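Local atomic coordinates of BT_4661 (Bacteroides thetaiotaomicron, PDB entry 4AK1), a protein that binds heparin and heparan sulphate at the cell surface as a SusE-like protein, probably holding these polysaccharides for the bacterium's glycosaminoglycan breakdown machinery. Residues A[44-49]-A[83-88]; A[13-18]-A[96-101]; A[423-428]-A[516-521]; A[343-348]-A[419-424]. All coordinates share one frame; numbering follows the deposited sequence.

Interaction 1 of 4, residues A[44-49]-A[83-88]; sequences FAITRI and YKLSVA
Ser-86 sits opposite two residues at once, Thr-47 and Arg-48. Its carbonyl O takes the N-H of Thr-47 at 2.9 Å from well above the carbonyl plane, while its own N gives an almost straight bond (175°) to Arg-48 O at 2.8 Å. Thr-47, with near-helical backbone angles (psi -21°), is the extra residue, and Arg-48 N is left buried with no partner in the model. Before the bulge, Ala-45 and Ala-88 exchange two regular bonds.

The alternate faces differ. One carries Ala-88, Ser-86 and Arg-48, whose chain bends at chi3 (75°). This bend brings NE to a water at 3.0 Å that also reaches Lys-84 O and Ser-86 OG. The bulge residue adds its own contact, Thr-47 CG2 resting 3.7 Å from Ala-88 CB. On the other face Ile-46 CD1 leans on Leu-85 CD2 at 4.1 Å, and Val-87 CG1 meets the edge of the Phe-44 ring at 4.0 Å.

A second shell on strand 94-106 fixes the polar ends: Asp-100 pairs with Arg-48 NH2 and gives its N-H to Ser-86 OG, and Glu-97 holds Thr-47 OG1. The whole is an antiparallel strand pair inside a mixed sheet, interrupted by a beta bulge.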
loop_
_atom_site.group_PDB
_atom_site.type_symbol
_atom_site.label_atom_id
_atom_site.label_comp_id
_atom_site.label_asym_id
_atom_site.label_seq_id
_atom_site.Cartn_x
_atom_site.Cartn_y
_atom_site.Cartn_z
ATOM N N PHE A 44 16.115 26.863 17.984
ATOM C CA PHE A 44 17.151 25.973 17.454
ATOM C C PHE A 44 17.598 24.939 18.495
ATOM O O PHE A 44 17.657 25.245 19.675
ATOM C CB PHE A 44 18.369 26.788 17.042
ATOM C CG PHE A 44 18.214 27.508 15.742
ATOM C CD1 PHE A 44 18.572 26.894 14.543
ATOM C CD2 PHE A 44 17.753 28.829 15.712
ATOM C CE1 PHE A 44 18.446 27.581 13.330
ATOM C CE2 PHE A 44 17.617 29.507 14.513
ATOM C CZ PHE A 44 17.980 28.889 13.319
ATOM N N ALA A 45 17.908 23.726 18.040
ATOM C CA ALA A 45 18.438 22.648 18.889
ATOM C C ALA A 45 19.370 21.784 18.054
ATOM O O ALA A 45 19.168 21.644 16.848
ATOM C CB ALA A 45 17.307 21.798 19.459
ATOM N N ILE A 46 20.411 21.245 18.685
ATOM C CA ILE A 46 21.228 20.213 18.055
ATOM C C ILE A 46 20.596 18.890 18.475
ATOM O O ILE A 46 20.512 18.593 19.662
ATOM C CB ILE A 46 22.716 20.306 18.489
ATOM C CG1 ILE A 46 23.363 21.578 17.921
ATOM C CG2 ILE A 46 23.505 19.076 18.037
ATOM C CD1 ILE A 46 24.667 21.948 18.618
ATOM N N THR A 47 20.111 18.111 17.510
ATOM C CA THR A 47 19.405 16.867 17.835
ATOM C C THR A 47 20.340 15.658 17.823
ATOM O O THR A 47 20.039 14.629 18.430
ATOM C CB THR A 47 18.255 16.618 16.848
ATOM O OG1 THR A 47 18.800 16.564 15.519
ATOM C CG2 THR A 47 17.240 17.750 16.939
ATOM N N ARG A 48 21.472 15.780 17.132
ATOM C CA ARG A 48 22.449 14.696 17.090
ATOM C C ARG A 48 23.838 15.206 16.743
ATOM O O ARG A 48 23.992 16.126 15.937
ATOM C CB ARG A 48 22.037 13.605 16.077
ATOM C CG ARG A 48 22.812 12.295 16.218
ATOM C CD ARG A 48 22.467 11.295 15.114
ATOM N NE ARG A 48 23.076 11.669 13.834
ATOM C CZ ARG A 48 22.800 11.113 12.656
ATOM N NH1 ARG A 48 21.899 10.138 12.555
ATOM N NH2 ARG A 48 23.429 11.540 11.561
ATOM N N ILE A 49 24.843 14.588 17.352
ATOM C CA ILE A 49 26.231 14.812 16.953
ATOM C C ILE A 49 26.848 13.452 16.679
ATOM O O ILE A 49 26.729 12.550 17.498
ATOM C CB ILE A 49 27.044 15.548 18.043
ATOM C CG1 ILE A 49 26.387 16.891 18.403
ATOM C CG2 ILE A 49 28.488 15.783 17.583
ATOM C CD1 ILE A 49 26.874 17.489 19.722
ATOM N N TYR A 83 33.258 15.916 12.957
ATOM C CA TYR A 83 31.968 15.912 13.647
ATOM C C TYR A 83 30.863 16.336 12.688
ATOM O O TYR A 83 31.066 17.238 11.860
ATOM C CB TYR A 83 31.976 16.872 14.847
ATOM C CG TYR A 83 32.855 16.433 16.007
ATOM C CD1 TYR A 83 34.226 16.697 16.005
ATOM C CD2 TYR A 83 32.312 15.770 17.110
ATOM C CE1 TYR A 83 35.042 16.301 17.059
ATOM C CE2 TYR A 83 33.120 15.352 18.171
ATOM C CZ TYR A 83 34.491 15.624 18.139
ATOM O OH TYR A 83 35.310 15.232 19.185
ATOM N N LYS A 84 29.712 15.667 12.774
ATOM C CA LYS A 84 28.533 16.066 12.000
ATOM C C LYS A 84 27.382 16.363 12.945
ATOM O O LYS A 84 27.082 15.563 13.848
ATOM C CB LYS A 84 28.144 15.004 10.973
ATOM C CG LYS A 84 29.248 14.723 9.967
ATOM C CD LYS A 84 28.829 13.701 8.929
ATOM C CE LYS A 84 29.978 13.432 7.969
ATOM N NZ LYS A 84 29.568 12.439 6.943
ATOM N N LEU A 85 26.777 17.533 12.751
ATOM C CA LEU A 85 25.748 18.046 13.642
ATOM C C LEU A 85 24.416 18.036 12.914
ATOM O O LEU A 85 24.315 18.511 11.778
ATOM C CB LEU A 85 26.068 19.479 14.115
ATOM C CG LEU A 85 27.170 19.638 15.177
ATOM C CD1 LEU A 85 28.516 19.093 14.708
ATOM C CD2 LEU A 85 27.320 21.106 15.585
ATOM N N SER A 86 23.398 17.486 13.560
ATOM C CA SER A 86 22.040 17.592 13.027
ATOM C C SER A 86 21.297 18.687 13.801
ATOM O O SER A 86 21.421 18.790 15.026
ATOM C CB SER A 86 21.314 16.256 13.106
ATOM O OG SER A 86 22.027 15.242 12.416
ATOM N N VAL A 87 20.546 19.510 13.078
ATOM C CA VAL A 87 19.928 20.699 13.662
ATOM C C VAL A 87 18.428 20.746 13.393
ATOM O O VAL A 87 17.975 20.478 12.276
ATOM C CB VAL A 87 20.586 22.001 13.137
ATOM C CG1 VAL A 87 19.848 23.237 13.660
ATOM C CG2 VAL A 87 22.050 22.053 13.540
ATOM N N ALA A 88 17.669 21.091 14.430
ATOM C CA ALA A 88 16.245 21.361 14.278
ATOM C C ALA A 88 15.947 22.812 14.647
ATOM O O ALA A 88 16.659 23.419 15.465
ATOM C CB ALA A 88 15.424 20.414 15.140
HETATM O O HOH W 1 24.499 14.269 13.291
#

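Interaction 2 of 4, residues A[13-18]-A[96-101]; sequences FTIYYT and YEYTDI
Phe-13 CD2 lies over the centre of the Tyr-96 ring, 3.8 Å above its plane. The two rings form an oblique pair, inclined at 49° with centroids 5.0 Å apart. The same rim of Phe-13 also serves Tyr-98: its CE2 lies 3.4 Å from the Tyr-98 OH, which comes in near the plane of the phenylalanine ring.

One step along, Ile-15 approaches Tyr-98 over a face. Its CG1 is anti to the backbone N (chi1 -168°), leaving CG2 to turn onto the ring, 3.7 Å from the centroid and displaced toward the rim on the CE1-CZ side: a CH-pi contact. Ile-101 CD1, the end of an extended chain, touches both Ile-15 CG2 and Tyr-17 CD1, each at 4.1 Å; the isoleucine crosses the tyrosine at about a right angle.

Two waters span the gap. One links Phe-13 O to Tyr-98 OH, main chain to side chain; the other joins main chains, taking the N-H of Tyr-17 and donating to Ile-101 O.

Strands 14-23 and 94-106 are parallel neighbours in the mixed sheet, splayed apart here so that side chains and water lie between them. The chain turns a corner at residues 99 and 100; before it, Tyr-98 bonds to Val-87 of strand 81-91. On the far flank strand 14-23 pairs with 32-37, and Phe-44 of strand 42-51 packs against Ile-15 and Tyr-17.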
loop_
_atom_site.group_PDB
_atom_site.type_symbol
_atom_site.label_atom_id
_atom_site.label_comp_id
_atom_site.label_asym_id
_atom_site.label_seq_id
_atom_site.Cartn_x
_atom_site.Cartn_y
_atom_site.Cartn_z
ATOM N N PHE A 13 10.246 27.677 3.721
ATOM C CA PHE A 13 11.457 27.851 4.591
ATOM C C PHE A 13 12.648 27.005 4.141
ATOM O O PHE A 13 12.538 25.788 4.000
ATOM C CB PHE A 13 11.132 27.565 6.067
ATOM C CG PHE A 13 12.325 27.677 6.987
ATOM C CD1 PHE A 13 12.842 28.923 7.330
ATOM C CD2 PHE A 13 12.938 26.532 7.505
ATOM C CE1 PHE A 13 13.948 29.030 8.167
ATOM C CE2 PHE A 13 14.039 26.630 8.355
ATOM C CZ PHE A 13 14.545 27.882 8.687
ATOM N N THR A 14 13.783 27.667 3.925
ATOM C CA THR A 14 15.024 26.987 3.570
ATOM C C THR A 14 16.165 27.517 4.434
ATOM O O THR A 14 16.103 28.647 4.918
ATOM C CB THR A 14 15.366 27.145 2.073
ATOM O OG1 THR A 14 15.607 28.525 1.769
ATOM N N ILE A 15 17.201 26.692 4.622
ATOM C CA ILE A 15 18.315 27.039 5.511
ATOM C C ILE A 15 19.579 26.272 5.151
ATOM O O ILE A 15 19.516 25.112 4.744
ATOM C CB ILE A 15 17.950 26.800 7.010
ATOM C CG1 ILE A 15 18.984 27.432 7.962
ATOM C CG2 ILE A 15 17.755 25.309 7.300
ATOM C CD1 ILE A 15 18.486 27.638 9.386
ATOM N N TYR A 16 20.724 26.939 5.295
ATOM C CA TYR A 16 22.028 26.291 5.241
ATOM C C TYR A 16 23.005 27.045 6.141
ATOM O O TYR A 16 22.728 28.178 6.563
ATOM C CB TYR A 16 22.554 26.189 3.799
ATOM C CG TYR A 16 22.891 27.508 3.125
ATOM C CD1 TYR A 16 21.929 28.203 2.394
ATOM C CD2 TYR A 16 24.185 28.042 3.192
ATOM C CE1 TYR A 16 22.231 29.401 1.761
ATOM C CE2 TYR A 16 24.499 29.241 2.563
ATOM C CZ TYR A 16 23.515 29.914 1.848
ATOM O OH TYR A 16 23.802 31.102 1.216
ATOM N N TYR A 17 24.141 26.409 6.416
ATOM C CA TYR A 17 25.154 26.947 7.319
ATOM C C TYR A 17 26.445 27.274 6.590
ATOM O O TYR A 17 26.838 26.557 5.667
ATOM C CB TYR A 17 25.437 25.948 8.451
ATOM C CG TYR A 17 24.486 26.097 9.617
ATOM C CD1 TYR A 17 23.153 25.708 9.509
ATOM C CD2 TYR A 17 24.913 26.655 10.821
ATOM C CE1 TYR A 17 22.270 25.866 10.567
ATOM C CE2 TYR A 17 24.044 26.806 11.889
ATOM C CZ TYR A 17 22.719 26.418 11.752
ATOM O OH TYR A 17 21.843 26.573 12.810
ATOM N N THR A 18 27.092 28.361 7.002
ATOM C CA THR A 18 28.462 28.670 6.569
ATOM C C THR A 18 29.327 28.912 7.807
ATOM O O THR A 18 28.802 29.162 8.893
ATOM C CB THR A 18 28.526 29.913 5.663
ATOM O OG1 THR A 18 28.194 31.072 6.437
ATOM C CG2 THR A 18 27.548 29.800 4.478
ATOM N N TYR A 96 11.304 21.929 11.651
ATOM C CA TYR A 96 12.136 21.401 10.583
ATOM C C TYR A 96 13.357 20.776 11.203
ATOM O O TYR A 96 13.866 21.270 12.215
ATOM C CB TYR A 96 12.568 22.515 9.637
ATOM C CG TYR A 96 11.425 23.216 8.956
ATOM C CD1 TYR A 96 10.723 24.219 9.615
ATOM C CD2 TYR A 96 11.034 22.879 7.653
ATOM C CE1 TYR A 96 9.667 24.873 9.007
ATOM C CE2 TYR A 96 9.966 23.536 7.038
ATOM C CZ TYR A 96 9.291 24.536 7.727
ATOM O OH TYR A 96 8.225 25.224 7.176
ATOM N N GLU A 97 13.811 19.673 10.612
ATOM C CA GLU A 97 15.015 19.008 11.066
ATOM C C GLU A 97 15.928 18.663 9.890
ATOM O O GLU A 97 15.464 18.212 8.847
ATOM C CB GLU A 97 14.676 17.771 11.905
ATOM C CG GLU A 97 15.922 17.042 12.394
ATOM C CD GLU A 97 15.700 16.122 13.580
ATOM O OE1 GLU A 97 14.567 16.019 14.098
ATOM O OE2 GLU A 97 16.691 15.499 13.998
ATOM N N TYR A 98 17.228 18.893 10.074
ATOM C CA TYR A 98 18.246 18.680 9.034
ATOM C C TYR A 98 19.383 17.787 9.531
ATOM O O TYR A 98 20.125 18.155 10.438
ATOM C CB TYR A 98 18.788 20.030 8.545
ATOM C CG TYR A 98 17.672 20.971 8.156
ATOM C CD1 TYR A 98 17.071 21.786 9.105
ATOM C CD2 TYR A 98 17.185 21.006 6.841
ATOM C CE1 TYR A 98 16.015 22.618 8.766
ATOM C CE2 TYR A 98 16.142 21.850 6.488
ATOM C CZ TYR A 98 15.560 22.652 7.461
ATOM O OH TYR A 98 14.528 23.499 7.133
ATOM N N THR A 99 19.503 16.612 8.929
ATOM C CA THR A 99 20.551 15.663 9.288
ATOM C C THR A 99 21.921 16.106 8.761
ATOM O O THR A 99 22.063 16.397 7.576
ATOM C CB THR A 99 20.228 14.262 8.737
ATOM O OG1 THR A 99 18.952 13.852 9.234
ATOM C CG2 THR A 99 21.302 13.257 9.171
ATOM N N ASP A 100 22.913 16.168 9.647
ATOM C CA ASP A 100 24.302 16.433 9.245
ATOM C C ASP A 100 24.419 17.701 8.384
ATOM O O ASP A 100 25.097 17.701 7.351
ATOM C CB ASP A 100 24.890 15.228 8.473
ATOM C CG ASP A 100 24.971 13.956 9.314
ATOM O OD1 ASP A 100 24.792 14.020 10.549
ATOM O OD2 ASP A 100 25.228 12.880 8.733
ATOM N N ILE A 101 23.733 18.759 8.803
ATOM C CA ILE A 101 23.753 20.052 8.103
ATOM C C ILE A 101 25.071 20.828 8.362
ATOM O O ILE A 101 25.506 21.640 7.529
ATOM C CB ILE A 101 22.494 20.891 8.446
ATOM C CG1 ILE A 101 22.398 22.130 7.546
ATOM C CG2 ILE A 101 22.450 21.231 9.944
ATOM C CD1 ILE A 101 21.047 22.822 7.532
HETATM O O HOH W 2 13.700 23.578 4.730
HETATM O O HOH W 3 24.823 23.746 5.560
#

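Interaction 3 of 4, residues A[423-428]-A[516-521]; sequences NPNYFT and ATAGEG
Asn-425 lays its side-chain amide against the bare CA of Gly-519, with OD1 at 3.5 Å, yet the amide and the 516-521 backbone are joined by hydrogen bonds only through water. That water accepts from Asn-425 ND2 at 2.8 Å and from Glu-520 N at 2.9 Å. Gly-519 has positive phi (85°), and the chain leaves the strand there. Asn-425 CB meanwhile sits 3.5 Å from Ala-518 O.

The asparagine is held in place from behind. Its backbone N bonds to Asn-423 OD1 at 2.8 Å, the donor well above the carbonyl plane, which makes an Asx turn, and Tyr-426 N closes a type I beta turn onto Asn-423 O. This turn lies in the linker from the sheet whose last strand in sequence is 410-421 to the next sheet, of which 509-518 is a strand. Thr-523 O, just past the second segment, accepts from both Asn-423 ND2 and Asn-425 ND2.

Further on, Phe-427 swings CG between its backbone N and carbonyl carbon (chi1 80°), turning the ring toward Ala-516 and Ala-518. CZ reaches Ala-516 O, which lies in the ring plane, at 3.7 Å, and CE1 touches Ala-518 CB at 3.9 Å. Val-525, Val-527 and Leu-475, the last a sodium ligand, also pack on this ring.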
loop_
_atom_site.group_PDB
_atom_site.type_symbol
_atom_site.label_atom_id
_atom_site.label_comp_id
_atom_site.label_asym_id
_atom_site.label_seq_id
_atom_site.Cartn_x
_atom_site.Cartn_y
_atom_site.Cartn_z
ATOM N N ASN A 423 -26.559 28.443 2.686
ATOM C CA ASN A 423 -27.611 29.422 2.360
ATOM C C ASN A 423 -28.714 28.653 1.642
ATOM O O ASN A 423 -28.432 27.996 0.658
ATOM C CB ASN A 423 -27.027 30.522 1.451
ATOM C CG ASN A 423 -28.003 31.654 1.158
ATOM O OD1 ASN A 423 -29.215 31.473 1.170
ATOM N ND2 ASN A 423 -27.467 32.838 0.899
ATOM N N PRO A 424 -29.967 28.716 2.144
ATOM C CA PRO A 424 -31.097 28.020 1.512
ATOM C C PRO A 424 -31.400 28.509 0.094
ATOM O O PRO A 424 -32.168 27.864 -0.621
ATOM C CB PRO A 424 -32.277 28.321 2.453
ATOM C CG PRO A 424 -31.875 29.566 3.190
ATOM C CD PRO A 424 -30.384 29.469 3.348
ATOM N N ASN A 425 -30.788 29.627 -0.302
ATOM C CA ASN A 425 -30.961 30.202 -1.650
ATOM C C ASN A 425 -29.778 29.898 -2.562
ATOM O O ASN A 425 -29.787 30.255 -3.734
ATOM C CB ASN A 425 -31.130 31.724 -1.547
ATOM C CG ASN A 425 -32.377 32.112 -0.792
ATOM O OD1 ASN A 425 -33.435 31.511 -0.996
ATOM N ND2 ASN A 425 -32.266 33.106 0.096
ATOM N N TYR A 426 -28.750 29.258 -2.012
ATOM C CA TYR A 426 -27.536 28.999 -2.787
ATOM C C TYR A 426 -27.770 28.125 -4.028
ATOM O O TYR A 426 -28.367 27.042 -3.943
ATOM C CB TYR A 426 -26.419 28.402 -1.906
ATOM C CG TYR A 426 -25.124 28.239 -2.673
ATOM C CD1 TYR A 426 -24.315 29.343 -2.958
ATOM C CD2 TYR A 426 -24.725 26.980 -3.150
ATOM C CE1 TYR A 426 -23.131 29.192 -3.693
ATOM C CE2 TYR A 426 -23.544 26.820 -3.872
ATOM C CZ TYR A 426 -22.760 27.924 -4.138
ATOM O OH TYR A 426 -21.605 27.767 -4.859
ATOM N N PHE A 427 -27.287 28.607 -5.176
ATOM C CA PHE A 427 -27.292 27.828 -6.426
ATOM C C PHE A 427 -26.232 28.373 -7.376
ATOM O O PHE A 427 -25.635 29.408 -7.084
ATOM C CB PHE A 427 -28.691 27.786 -7.059
ATOM C CG PHE A 427 -29.064 29.025 -7.831
ATOM C CD1 PHE A 427 -29.245 30.252 -7.192
ATOM C CD2 PHE A 427 -29.255 28.952 -9.210
ATOM C CE1 PHE A 427 -29.592 31.393 -7.924
ATOM C CE2 PHE A 427 -29.622 30.086 -9.944
ATOM C CZ PHE A 427 -29.778 31.308 -9.301
ATOM N N THR A 428 -25.951 27.668 -8.466
ATOM C CA THR A 428 -24.802 28.038 -9.302
ATOM C C THR A 428 -25.070 28.213 -10.781
ATOM O O THR A 428 -24.213 28.759 -11.472
ATOM C CB THR A 428 -23.646 27.020 -9.225
ATOM O OG1 THR A 428 -24.077 25.789 -9.815
ATOM C CG2 THR A 428 -23.166 26.811 -7.776
ATOM N N ALA A 516 -30.528 35.552 -12.721
ATOM C CA ALA A 516 -31.549 34.841 -11.975
ATOM C C ALA A 516 -31.245 35.016 -10.503
ATOM O O ALA A 516 -30.085 34.939 -10.098
ATOM C CB ALA A 516 -31.550 33.359 -12.336
ATOM N N THR A 517 -32.286 35.254 -9.717
ATOM C CA THR A 517 -32.147 35.471 -8.274
ATOM C C THR A 517 -33.065 34.528 -7.515
ATOM O O THR A 517 -34.260 34.418 -7.833
ATOM C CB THR A 517 -32.440 36.944 -7.898
ATOM O OG1 THR A 517 -31.485 37.774 -8.570
ATOM C CG2 THR A 517 -32.303 37.190 -6.368
ATOM N N ALA A 518 -32.491 33.847 -6.519
ATOM C CA ALA A 518 -33.248 33.015 -5.579
ATOM C C ALA A 518 -33.360 33.723 -4.231
ATOM O O ALA A 518 -32.361 34.171 -3.678
ATOM C CB ALA A 518 -32.560 31.666 -5.389
ATOM N N GLY A 519 -34.585 33.821 -3.724
ATOM C CA GLY A 519 -34.836 34.360 -2.391
ATOM C C GLY A 519 -34.943 35.868 -2.418
ATOM O O GLY A 519 -35.028 36.474 -3.482
ATOM N N GLU A 520 -34.962 36.475 -1.237
ATOM C CA GLU A 520 -35.121 37.926 -1.116
ATOM C C GLU A 520 -34.290 38.456 0.047
ATOM O O GLU A 520 -33.890 37.691 0.927
ATOM C CB GLU A 520 -36.590 38.290 -0.912
ATOM C CG GLU A 520 -37.450 38.026 -2.135
ATOM C CD GLU A 520 -38.867 38.509 -1.963
ATOM O OE1 GLU A 520 -39.443 38.251 -0.883
ATOM O OE2 GLU A 520 -39.391 39.145 -2.908
ATOM N N GLY A 521 -34.017 39.757 0.036
ATOM C CA GLY A 521 -33.278 40.391 1.139
ATOM C C GLY A 521 -31.790 40.050 1.170
ATOM O O GLY A 521 -31.175 39.743 0.134
HETATM O O HOH W 4 -34.458 34.644 0.968
#

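Interaction 4 of 4, residues A[343-348]-A[419-424]; sequences NDVQAV and TITANP
A parallel strand pair at the edge of a four-stranded sheet brings Asn-343, Asp-344 and Val-345 alongside Thr-419, Ile-420 and Thr-421. Asp-344 provides both regular links: its N reaches Thr-419 O at 3.1 Å, and its O takes Thr-421 N at 2.9 Å. The next bond, Gln-346 N to Thr-421 O, is weak, its angle only 125°, where the chain enters the type II turn from Val-345 to Val-348.

Side chains then take over from the ladder. Gln-346 runs CD extended beyond CG (chi2 163°) and so carries OE1 past Thr-421 O to the backbone N of Asn-423. That bond is 2.9 Å long, in the carbonyl plane and on a lone pair. Asn-423, whose OD1 accepts from Asn-425 N, replies with ND2, which meets Gln-346 O at 3.0 Å in the plane of its own amide. Two residues thus grip each other through one side chain and one main chain apiece, holding both strand ends together where sheet pairing stops.

Val-345 CG2 and Val-348 CG1 each lie 3.7 Å from Asn-423 ND2, and Ile-420 CG2 lies 3.7 Å from Gln-346 N, on the other face from Val-345. On the Val-345 face, a water donates to Thr-421 OG1 and, weakly, to Asp-344 O. Asp-43 of the second subunit accepts from Ala-422 N, so the end of strand 410-421 also meets the neighbouring copy. Joining first and last strands in parallel within an otherwise antiparallel sheet is an arrangement found in immunoglobulin-like beta-sandwich domains.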
loop_
_atom_site.group_PDB
_atom_site.type_symbol
_atom_site.label_atom_id
_atom_site.label_comp_id
_atom_site.label_asym_id
_atom_site.label_seq_id
_atom_site.Cartn_x
_atom_site.Cartn_y
_atom_site.Cartn_z
ATOM N N ASN A 343 -20.764 34.231 12.371
ATOM C CA ASN A 343 -21.554 33.115 11.909
ATOM C C ASN A 343 -22.519 33.631 10.860
ATOM O O ASN A 343 -23.337 34.503 11.161
ATOM C CB ASN A 343 -22.358 32.542 13.078
ATOM C CG ASN A 343 -21.472 31.912 14.126
ATOM O OD1 ASN A 343 -21.089 30.755 13.998
ATOM N ND2 ASN A 343 -21.118 32.672 15.151
ATOM N N ASP A 344 -22.415 33.111 9.639
ATOM C CA ASP A 344 -23.327 33.490 8.582
ATOM C C ASP A 344 -23.426 32.413 7.508
ATOM O O ASP A 344 -22.788 31.383 7.600
ATOM C CB ASP A 344 -22.922 34.824 7.958
ATOM C CG ASP A 344 -24.115 35.726 7.716
ATOM O OD1 ASP A 344 -25.110 35.274 7.098
ATOM O OD2 ASP A 344 -24.071 36.889 8.166
ATOM N N VAL A 345 -24.238 32.662 6.488
ATOM C CA VAL A 345 -24.481 31.655 5.455
ATOM C C VAL A 345 -23.689 32.010 4.187
ATOM O O VAL A 345 -23.089 33.082 4.114
ATOM C CB VAL A 345 -25.997 31.478 5.185
ATOM C CG1 VAL A 345 -26.738 31.151 6.493
ATOM C CG2 VAL A 345 -26.586 32.725 4.523
ATOM N N GLN A 346 -23.666 31.106 3.213
ATOM C CA GLN A 346 -22.857 31.286 2.012
ATOM C C GLN A 346 -23.259 32.510 1.192
ATOM O O GLN A 346 -24.449 32.870 1.141
ATOM C CB GLN A 346 -23.042 30.116 1.072
ATOM C CG GLN A 346 -22.759 28.752 1.626
ATOM C CD GLN A 346 -23.387 27.730 0.719
ATOM O OE1 GLN A 346 -24.592 27.441 0.819
ATOM N NE2 GLN A 346 -22.582 27.187 -0.195
ATOM N N ALA A 347 -22.260 33.114 0.540
ATOM C CA ALA A 347 -22.464 34.114 -0.525
ATOM C C ALA A 347 -23.082 35.463 -0.107
ATOM O O ALA A 347 -23.523 36.252 -0.959
ATOM C CB ALA A 347 -23.223 33.505 -1.700
ATOM N N VAL A 348 -23.107 35.757 1.187
ATOM C CA VAL A 348 -23.707 37.018 1.616
ATOM C C VAL A 348 -22.634 38.032 2.009
ATOM O O VAL A 348 -21.508 37.662 2.315
ATOM C CB VAL A 348 -24.764 36.846 2.737
ATOM C CG1 VAL A 348 -25.853 35.870 2.290
ATOM C CG2 VAL A 348 -24.120 36.398 4.041
ATOM N N THR A 419 -17.545 31.168 10.714
ATOM C CA THR A 419 -18.251 29.917 10.396
ATOM C C THR A 419 -19.266 30.208 9.316
ATOM O O THR A 419 -20.128 31.083 9.499
ATOM C CB THR A 419 -18.933 29.318 11.662
ATOM O OG1 THR A 419 -17.944 29.146 12.682
ATOM C CG2 THR A 419 -19.571 27.966 11.369
ATOM N N ILE A 420 -19.150 29.509 8.183
ATOM C CA ILE A 420 -20.085 29.675 7.065
ATOM C C ILE A 420 -20.935 28.417 6.942
ATOM O O ILE A 420 -20.398 27.310 6.851
ATOM C CB ILE A 420 -19.354 29.914 5.713
ATOM C CG1 ILE A 420 -18.430 31.144 5.785
ATOM C CG2 ILE A 420 -20.353 30.006 4.544
ATOM C CD1 ILE A 420 -19.127 32.469 6.093
ATOM N N THR A 421 -22.253 28.583 6.970
ATOM C CA THR A 421 -23.166 27.454 6.810
ATOM C C THR A 421 -24.008 27.639 5.539
ATOM O O THR A 421 -23.900 28.660 4.852
ATOM C CB THR A 421 -24.095 27.281 8.028
ATOM O OG1 THR A 421 -24.873 28.469 8.201
ATOM C CG2 THR A 421 -23.307 26.967 9.319
ATOM N N ALA A 422 -24.821 26.630 5.215
ATOM C CA ALA A 422 -25.545 26.606 3.938
ATOM C C ALA A 422 -26.545 27.766 3.832
ATOM O O ALA A 422 -27.250 28.066 4.796
ATOM C CB ALA A 422 -26.261 25.268 3.776
ATOM N N ASN A 423 -26.559 28.443 2.686
ATOM C CA ASN A 423 -27.611 29.422 2.360
ATOM C C ASN A 423 -28.714 28.653 1.642
ATOM O O ASN A 423 -28.432 27.996 0.658
ATOM C CB ASN A 423 -27.027 30.522 1.451
ATOM C CG ASN A 423 -28.003 31.654 1.158
ATOM O OD1 ASN A 423 -29.215 31.473 1.170
ATOM N ND2 ASN A 423 -27.467 32.838 0.899
ATOM N N PRO A 424 -29.967 28.716 2.144
ATOM C CA PRO A 424 -31.097 28.020 1.512
ATOM C C PRO A 424 -31.400 28.509 0.094
ATOM O O PRO A 424 -32.168 27.864 -0.621
ATOM C CB PRO A 424 -32.277 28.321 2.453
ATOM C CG PRO A 424 -31.875 29.566 3.190
ATOM C CD PRO A 424 -30.384 29.469 3.348
HETATM O O HOH W 5 -24.264 30.260 10.072
#

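How the interactions relate
From the N terminus, strand 14-23 meets 94-106 in interaction 2, closing a loop of 77 residues inside which interaction 1 is nested, joining 42-51 to 81-91. The two touch, since strands 81-91 and 94-106 are consecutive and adjacent in one sheet. Interactions 3 and 4 come later, in series with these, their centres 44 to 58 Å from the first two. Interaction 4 closes a loop of 70 residues by pairing its sheet's first strand, 342-345, with the last in sequence, 410-421; interaction 3 opens on its last residues, Asn-423 and Pro-424, and closes on strand 509-518, so together they tie two successive sheets across their linker.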